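Side-chain contacts in SusD homolog (Bacteroides thetaiotaomicron VPI-5482, PDB 3IHV), which probably binds sugars at the outer membrane of the bacterium, as a SusD-like glycan-binding protein: residues A[38-43]-A[74-79]; A[57-62]-A[67-72]. All coordinates share one frame; numbering follows the deposited sequence. Where two conformers were deposited one is given.

Interaction 1 (A[38-43]-A[74-79]); sequences GYYLSI and QSEVQQ
Y40, at the start of the short helix 40-44, reaches over to E76 and Q79 near the start of the long helix 75-101, a helix-to-helix packing in the helix-rich SusD fold. The tight part lies over the Y40 ring. E76 CB sits above one face in a CH-pi contact, 3.9 Å from the ring centroid, and E76 CG follows it to 3.4 Å from Y40 CZ. F45 and A35 also pack against the tyrosine, and the residue is buried. A glutamate suits the neighbouring place because its aliphatic half covers the ring while its charged half turns off toward the partly exposed side. There the bend at chi2 (83°) takes the carboxylate from the ring, and Q74 NE2 binds E76 OE1 at 2.9 Å on the syn side, fixing the chain's outer end. A phenylalanine in place of Y40 would probably keep much of the ring packing but leave Q79 OE1 without its hydroxyl donor. That hydrogen bond lies at the ring's edge, where the glutamine amide is nearly coplanar with the phenol: Y40 OH gives its proton to Q79 OE1 at 2.7 Å, with a C=O...donor angle of 162°.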
ATOM      1  N   GLY A  38       2.211   6.495  -7.410  1.00  7.76           N
ATOM      2  CA  GLY A  38       2.429   6.119  -8.787  1.00  7.51           C
ATOM      3  C   GLY A  38       3.525   5.055  -8.908  1.00  8.19           C
ATOM      4  O   GLY A  38       3.503   4.254  -9.856  1.00  7.07           O
ATOM      5  N   TYR A  39       4.447   5.019  -7.931  1.00  7.33           N
ATOM      6  CA  TYR A  39       5.606   4.111  -7.986  1.00  7.27           C
ATOM      7  C   TYR A  39       6.317   3.879  -6.676  1.00  7.58           C
ATOM      8  O   TYR A  39       6.424   2.735  -6.229  1.00  7.89           O
ATOM      9  CB  TYR A  39       6.567   4.638  -9.065  1.00  7.00           C
ATOM     10  CG  TYR A  39       7.852   3.884  -9.295  1.00  7.20           C
ATOM     11  CD1 TYR A  39       7.916   2.509  -9.191  1.00  7.97           C
ATOM     12  CD2 TYR A  39       8.953   4.547  -9.790  1.00  8.50           C
ATOM     13  CE1 TYR A  39       9.113   1.820  -9.447  1.00 10.70           C
ATOM     14  CE2 TYR A  39      10.152   3.865 -10.054  1.00  9.76           C
ATOM     15  CZ  TYR A  39      10.217   2.512  -9.844  1.00  8.32           C
ATOM     16  OH  TYR A  39      11.384   1.862 -10.117  1.00  9.21           O
ATOM     17  N   TYR A  40       6.803   4.917  -5.994  1.00  8.06           N
ATOM     18  CA  TYR A  40       7.642   4.621  -4.833  1.00  7.96           C
ATOM     19  C   TYR A  40       6.915   4.028  -3.627  1.00  7.85           C
ATOM     20  O   TYR A  40       7.332   3.007  -3.071  1.00  8.96           O
ATOM     21  CB  TYR A  40       8.491   5.827  -4.386  1.00  7.08           C
ATOM     22  CG  TYR A  40       9.370   6.495  -5.438  1.00  8.83           C
ATOM     23  CD1 TYR A  40       9.659   5.913  -6.650  1.00  7.64           C
ATOM     24  CD2 TYR A  40      10.003   7.687  -5.135  1.00  7.72           C
ATOM     25  CE1 TYR A  40      10.490   6.565  -7.575  1.00  9.82           C
ATOM     26  CE2 TYR A  40      10.772   8.343  -6.032  1.00  8.44           C
ATOM     27  CZ  TYR A  40      11.030   7.784  -7.258  1.00  9.02           C
ATOM     28  OH  TYR A  40      11.816   8.439  -8.163  1.00  9.15           O
ATOM     29  N   LEU A  41       5.854   4.676  -3.180  1.00  7.35           N
ATOM     30  CA  LEU A  41       5.116   4.190  -2.020  1.00  7.48           C
ATOM     31  C   LEU A  41       4.216   2.992  -2.317  1.00  8.08           C
ATOM     32  O   LEU A  41       3.764   2.334  -1.374  1.00  8.41           O
ATOM     33  CB  LEU A  41       4.255   5.297  -1.405  1.00  7.61           C
ATOM     34  CG  LEU A  41       5.006   6.434  -0.715  1.00  7.84           C
ATOM     35  CD1 LEU A  41       3.965   7.483  -0.202  1.00  7.08           C
ATOM     36  CD2 LEU A  41       5.920   5.967   0.436  1.00  7.71           C
ATOM     37  N   SER A  42       3.876   2.797  -3.597  1.00  7.26           N
ATOM     38  CA  SER A  42       3.063   1.652  -3.988  1.00  7.61           C
ATOM     39  C   SER A  42       3.940   0.434  -4.215  1.00  7.68           C
ATOM     40  O   SER A  42       3.704  -0.654  -3.630  1.00  8.90           O
ATOM     41  CB  SER A  42       2.283   1.964  -5.236  1.00  7.66           C
ATOM     42  OG  SER A  42       3.146   2.498  -6.255  1.00  6.48           O
ATOM     43  N   ILE A  43       4.997   0.619  -4.994  1.00  6.01           N
ATOM     44  CA  ILE A  43       5.781  -0.531  -5.442  1.00  7.07           C
ATOM     45  C   ILE A  43       7.212  -0.605  -4.939  1.00  7.27           C
ATOM     46  O   ILE A  43       7.573  -1.549  -4.258  1.00  8.17           O
ATOM     47  CB  ILE A  43       5.819  -0.552  -7.012  1.00  8.05           C
ATOM     48  CG1 ILE A  43       4.410  -0.679  -7.603  1.00  9.00           C
ATOM     49  CG2 ILE A  43       6.767  -1.664  -7.546  1.00  7.15           C
ATOM     50  CD1 ILE A  43       4.356  -0.388  -9.121  1.00  9.44           C
ATOM     51  N   GLN A  74      20.325   8.623  -1.587  1.00  6.74           N
ATOM     52  CA  GLN A  74      19.494   8.019  -2.639  1.00  7.48           C
ATOM     53  C   GLN A  74      18.367   8.985  -2.977  1.00  8.03           C
ATOM     54  O   GLN A  74      17.575   9.364  -2.108  1.00  8.66           O
ATOM     55  CB  GLN A  74      18.961   6.665  -2.173  1.00  7.29           C
ATOM     56  CG  GLN A  74      18.380   5.872  -3.299  1.00  7.45           C
ATOM     57  CD  GLN A  74      19.432   5.449  -4.323  1.00  8.55           C
ATOM     58  OE1 GLN A  74      20.564   5.107  -3.961  1.00  9.64           O
ATOM     59  NE2 GLN A  74      19.070   5.502  -5.609  1.00  8.47           N
ATOM     60  N   SER A  75      18.309   9.364  -4.256  1.00  8.67           N
ATOM     61  CA  SER A  75      17.387  10.393  -4.732  0.50  8.29           C
ATOM     62  C   SER A  75      15.920  10.107  -4.461  1.00  7.65           C
ATOM     63  O   SER A  75      15.176  10.993  -4.042  1.00  7.11           O
ATOM     64  CB  SER A  75      17.582  10.601  -6.247  0.50  8.73           C
ATOM     65  OG  SER A  75      18.815  11.242  -6.500  0.50 10.14           O
ATOM     66  N   GLU A  76      15.513   8.876  -4.707  1.00  8.14           N
ATOM     67  CA  GLU A  76      14.116   8.510  -4.554  1.00  7.86           C
ATOM     68  C   GLU A  76      13.600   8.717  -3.138  1.00  8.11           C
ATOM     69  O   GLU A  76      12.446   9.118  -2.951  1.00  7.11           O
ATOM     70  CB  GLU A  76      13.867   7.053  -4.972  1.00  8.04           C
ATOM     71  CG  GLU A  76      14.126   6.749  -6.448  1.00 10.32           C
ATOM     72  CD  GLU A  76      15.586   6.472  -6.807  1.00 12.26           C
ATOM     73  OE1 GLU A  76      16.495   6.689  -5.973  1.00 10.57           O
ATOM     74  OE2 GLU A  76      15.804   6.025  -7.961  1.00 12.90           O
ATOM     75  N   VAL A  77      14.466   8.453  -2.158  1.00  7.35           N
ATOM     76  CA  VAL A  77      14.139   8.611  -0.767  1.00  8.46           C
ATOM     77  C   VAL A  77      13.867  10.087  -0.478  1.00  7.60           C
ATOM     78  O   VAL A  77      12.843  10.428   0.120  1.00  8.39           O
ATOM     79  CB  VAL A  77      15.238   8.061   0.126  1.00  9.39           C
ATOM     80  CG1 VAL A  77      14.907   8.330   1.596  1.00  8.10           C
ATOM     81  CG2 VAL A  77      15.427   6.527  -0.147  1.00  9.13           C
ATOM     82  N   GLN A  78      14.773  10.962  -0.924  1.00  8.24           N
ATOM     83  CA  GLN A  78      14.560  12.396  -0.759  0.50  7.93           C
ATOM     84  C   GLN A  78      13.276  12.845  -1.468  1.00  7.98           C
ATOM     85  O   GLN A  78      12.530  13.695  -0.942  1.00  8.16           O
ATOM     86  CB  GLN A  78      15.759  13.199  -1.264  0.50  8.20           C
ATOM     87  CG  GLN A  78      15.679  14.716  -0.953  0.50  8.45           C
ATOM     88  CD  GLN A  78      14.846  15.518  -1.949  0.50  9.81           C
ATOM     89  OE1 GLN A  78      14.352  16.613  -1.640  0.50 13.83           O
ATOM     90  NE2 GLN A  78      14.709  14.995  -3.148  0.50 10.32           N
ATOM     91  N   GLN A  79      12.987  12.300  -2.634  1.00  6.88           N
ATOM     92  CA  GLN A  79      11.794  12.716  -3.362  1.00  7.50           C
ATOM     93  C   GLN A  79      10.486  12.380  -2.633  1.00  7.03           C
ATOM     94  O   GLN A  79       9.536  13.167  -2.647  1.00  6.68           O
ATOM     95  CB  GLN A  79      11.795  12.085  -4.755  1.00  7.13           C
ATOM     96  CG  GLN A  79      12.877  12.676  -5.668  1.00  9.11           C
ATOM     97  CD  GLN A  79      13.044  11.920  -6.980  1.00 13.52           C
ATOM     98  OE1 GLN A  79      12.667  10.762  -7.103  1.00 13.50           O
ATOM     99  NE2 GLN A  79      13.626  12.592  -7.973  1.00 16.17           N
TER

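Interaction 2 (A[57-62]-A[67-72]); sequences SGNENF and TNSFPT
N59 meets T67 and S69 across a turn of loop in which the chain comes back on itself, and these three polar side chains make up most of the contact. N59 contributes the most buried surface. Its CG stands between the backbone N and the carbonyl carbon (chi1 74°), which turns the amide toward S69. N59 ND2 then donates to S69 OG at 3.0 Å, a fairly straight bond of 158° with the acceptor only 11° from the amide plane. Asparagine suits the place because its short chain carries an N-H donor to within hydrogen-bonding distance of the serine hydroxyl, while its CB still packs on T67: N59 CB is 3.3 Å from T67 OG1.

Threonine serves T67 with both branches. The methyl reaches back to the preceding residue, T67 CG2 lying 3.7 Å from G58 O. The hydroxyl has the backbone oxygens of R63, its strongest partner, and I64 within hydrogen-bonding distance, and its one proton can serve only one of them at a time. S69 OG lies 2.8 Å from T67 OG1 and also within bonding distance of I64 O, so the small serine brings its oxygen into a cluster of polar groups. At G58 a beta carbon would run into E60 OE2, consistent with a glycine at this position while E60 keeps this conformation.

Y507 of helix 504-507 touches both N59 and S69. The whole is typical of an irregular loop closed by side-chain and side-chain-to-backbone hydrogen bonds instead of strand pairing, here on the way from strand 52-54 to helix 75-101 in the SusD fold.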
ATOM      1  N   SER A  57      19.723 -10.851 -10.184  1.00 14.99           N
ATOM      2  CA  SER A  57      20.499 -11.519  -9.136  1.00 16.33           C
ATOM      3  C   SER A  57      21.277 -10.583  -8.242  1.00 16.81           C
ATOM      4  O   SER A  57      21.763 -11.033  -7.171  1.00 18.89           O
ATOM      5  CB  SER A  57      21.496 -12.499  -9.772  1.00 16.51           C
ATOM      6  OG  SER A  57      22.363 -11.816 -10.647  1.00 16.52           O
ATOM      7  N   GLY A  58      21.428  -9.325  -8.675  1.00 15.46           N
ATOM      8  CA  GLY A  58      22.236  -8.338  -7.999  1.00 15.87           C
ATOM      9  C   GLY A  58      21.509  -7.049  -7.594  1.00 15.65           C
ATOM     10  O   GLY A  58      20.283  -7.032  -7.486  1.00 15.79           O
ATOM     11  N   ASN A  59      22.275  -5.990  -7.390  1.00 15.87           N
ATOM     12  CA  ASN A  59      21.733  -4.718  -6.857  1.00 15.94           C
ATOM     13  C   ASN A  59      21.911  -3.514  -7.756  1.00 15.72           C
ATOM     14  O   ASN A  59      21.788  -2.374  -7.309  1.00 15.64           O
ATOM     15  CB  ASN A  59      22.366  -4.401  -5.493  1.00 16.17           C
ATOM     16  CG  ASN A  59      23.824  -3.917  -5.591  1.00 18.49           C
ATOM     17  OD1 ASN A  59      24.552  -4.232  -6.556  1.00 17.05           O
ATOM     18  ND2 ASN A  59      24.255  -3.144  -4.591  1.00 14.96           N
ATOM     19  N   GLU A  60      22.144  -3.765  -9.036  1.00 15.11           N
ATOM     20  CA  GLU A  60      22.433  -2.718  -9.964  1.00 14.91           C
ATOM     21  C   GLU A  60      21.218  -1.914 -10.384  1.00 13.79           C
ATOM     22  O   GLU A  60      20.093  -2.404 -10.354  1.00 11.97           O
ATOM     23  CB  GLU A  60      23.013  -3.311 -11.270  1.00 16.05           C
ATOM     24  CG  GLU A  60      24.130  -4.361 -11.137  1.00 17.85           C
ATOM     25  CD  GLU A  60      23.652  -5.829 -10.961  1.00 21.90           C
ATOM     26  OE1 GLU A  60      22.452  -6.082 -10.693  1.00 12.98           O
ATOM     27  OE2 GLU A  60      24.523  -6.749 -11.108  1.00 26.15           O
ATOM     28  N   ASN A  61      21.456  -0.666 -10.787  1.00 12.75           N
ATOM     29  CA  ASN A  61      20.408   0.202 -11.343  0.50 12.03           C
ATOM     30  C   ASN A  61      19.200   0.290 -10.393  1.00 12.11           C
ATOM     31  O   ASN A  61      19.375   0.594  -9.196  1.00 11.69           O
ATOM     32  CB  ASN A  61      19.982  -0.241 -12.782  0.50 12.38           C
ATOM     33  CG  ASN A  61      21.141  -0.268 -13.807  0.50 12.02           C
ATOM     34  OD1 ASN A  61      21.985   0.639 -13.887  0.50 11.79           O
ATOM     35  ND2 ASN A  61      21.131  -1.305 -14.651  0.50 10.05           N
ATOM     36  N   PHE A  62      17.975   0.063 -10.883  1.00 10.87           N
ATOM     37  CA  PHE A  62      16.767   0.150 -10.083  1.00 10.56           C
ATOM     38  C   PHE A  62      16.698  -0.865  -8.939  1.00  9.44           C
ATOM     39  O   PHE A  62      15.800  -0.784  -8.116  1.00  9.39           O
ATOM     40  CB  PHE A  62      15.516   0.009 -10.996  1.00 11.72           C
ATOM     41  CG  PHE A  62      15.480  -1.278 -11.796  1.00 11.26           C
ATOM     42  CD1 PHE A  62      15.037  -2.459 -11.218  1.00 13.98           C
ATOM     43  CD2 PHE A  62      15.877  -1.296 -13.131  1.00 16.42           C
ATOM     44  CE1 PHE A  62      14.978  -3.628 -11.929  1.00 13.27           C
ATOM     45  CE2 PHE A  62      15.838  -2.491 -13.862  1.00 17.10           C
ATOM     46  CZ  PHE A  62      15.367  -3.651 -13.252  1.00 16.48           C
ATOM     47  N   THR A  67      16.998  -3.976  -2.743  1.00  6.72           N
ATOM     48  CA  THR A  67      17.993  -4.863  -2.148  1.00  6.64           C
ATOM     49  C   THR A  67      18.604  -4.291  -0.878  1.00  6.80           C
ATOM     50  O   THR A  67      19.523  -4.891  -0.311  1.00  6.79           O
ATOM     51  CB  THR A  67      19.132  -5.148  -3.139  1.00  6.38           C
ATOM     52  OG1 THR A  67      19.737  -3.893  -3.549  1.00  6.87           O
ATOM     53  CG2 THR A  67      18.581  -5.993  -4.379  1.00  6.04           C
ATOM     54  N   ASN A  68      18.143  -3.117  -0.424  1.00  6.67           N
ATOM     55  CA  ASN A  68      18.671  -2.507   0.783  1.00  6.33           C
ATOM     56  C   ASN A  68      20.159  -2.217   0.740  1.00  6.96           C
ATOM     57  O   ASN A  68      20.854  -2.391   1.722  1.00  6.03           O
ATOM     58  CB  ASN A  68      18.302  -3.342   2.008  1.00  7.29           C
ATOM     59  CG  ASN A  68      16.817  -3.355   2.264  1.00  7.29           C
ATOM     60  OD1 ASN A  68      16.127  -2.375   1.943  1.00  8.28           O
ATOM     61  ND2 ASN A  68      16.299  -4.464   2.802  1.00  6.39           N
ATOM     62  N   SER A  69      20.614  -1.708  -0.390  1.00  6.55           N
ATOM     63  CA  SER A  69      22.035  -1.449  -0.604  1.00  5.99           C
ATOM     64  C   SER A  69      22.302   0.000  -0.985  1.00  6.16           C
ATOM     65  O   SER A  69      23.367   0.323  -1.535  1.00  6.70           O
ATOM     66  CB  SER A  69      22.579  -2.420  -1.657  1.00  6.22           C
ATOM     67  OG  SER A  69      21.932  -2.289  -2.911  1.00  7.61           O
ATOM     68  N   PHE A  70      21.356   0.862  -0.626  1.00  6.77           N
ATOM     69  CA  PHE A  70      21.367   2.285  -0.967  1.00  7.15           C
ATOM     70  C   PHE A  70      21.911   3.197   0.138  1.00  8.01           C
ATOM     71  O   PHE A  70      21.862   2.835   1.328  1.00  7.62           O
ATOM     72  CB  PHE A  70      19.967   2.763  -1.397  1.00  7.68           C
ATOM     73  CG  PHE A  70      18.905   2.646  -0.329  1.00  8.26           C
ATOM     74  CD1 PHE A  70      18.242   1.439  -0.103  1.00  9.53           C
ATOM     75  CD2 PHE A  70      18.521   3.782   0.414  1.00  6.51           C
ATOM     76  CE1 PHE A  70      17.253   1.331   0.845  1.00  8.60           C
ATOM     77  CE2 PHE A  70      17.493   3.686   1.361  1.00  7.59           C
ATOM     78  CZ  PHE A  70      16.875   2.455   1.593  1.00  7.70           C
ATOM     79  N   PRO A  71      22.468   4.350  -0.261  1.00  7.36           N
ATOM     80  CA  PRO A  71      23.048   5.327   0.671  1.00  7.83           C
ATOM     81  C   PRO A  71      22.026   6.378   1.121  1.00  7.03           C
ATOM     82  O   PRO A  71      20.932   6.450   0.585  1.00  6.74           O
ATOM     83  CB  PRO A  71      24.136   5.966  -0.170  1.00  7.46           C
ATOM     84  CG  PRO A  71      23.541   6.012  -1.512  1.00  7.48           C
ATOM     85  CD  PRO A  71      22.807   4.702  -1.655  1.00  7.51           C
ATOM     86  N   THR A  72      22.411   7.194   2.098  1.00  7.08           N
ATOM     87  CA  THR A  72      21.550   8.246   2.624  1.00  6.62           C
ATOM     88  C   THR A  72      21.185   9.317   1.582  1.00  6.56           C
ATOM     89  O   THR A  72      20.244  10.051   1.773  1.00  6.09           O
ATOM     90  CB  THR A  72      22.195   8.975   3.766  1.00  6.96           C
ATOM     91  OG1 THR A  72      23.425   9.571   3.289  1.00  5.33           O
ATOM     92  CG2 THR A  72      22.455   8.038   4.989  1.00  7.76           C
TER

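In the fold
Both contacts belong to one continuous piece of chain: interaction 2 falls in the connection that runs between the two halves of interaction 1, and its second segment, 67-72, leads almost directly into helix 75-101. Their centres are about 14 Å apart, on the same side of the molecule, with interaction 1 about 13 Å and interaction 2 about 21 Å from the centre of the chain. They touch through hydrophobic packing, V77 CG2 lying 3.8 Å from F70 CE2, and F70 in turn meets the rings of F516 and W535, bringing in the C-terminal end. Neither contact supplies ligands to the sodium sites, one at F265, N389 and N391, the other at G491, Y492 and W494.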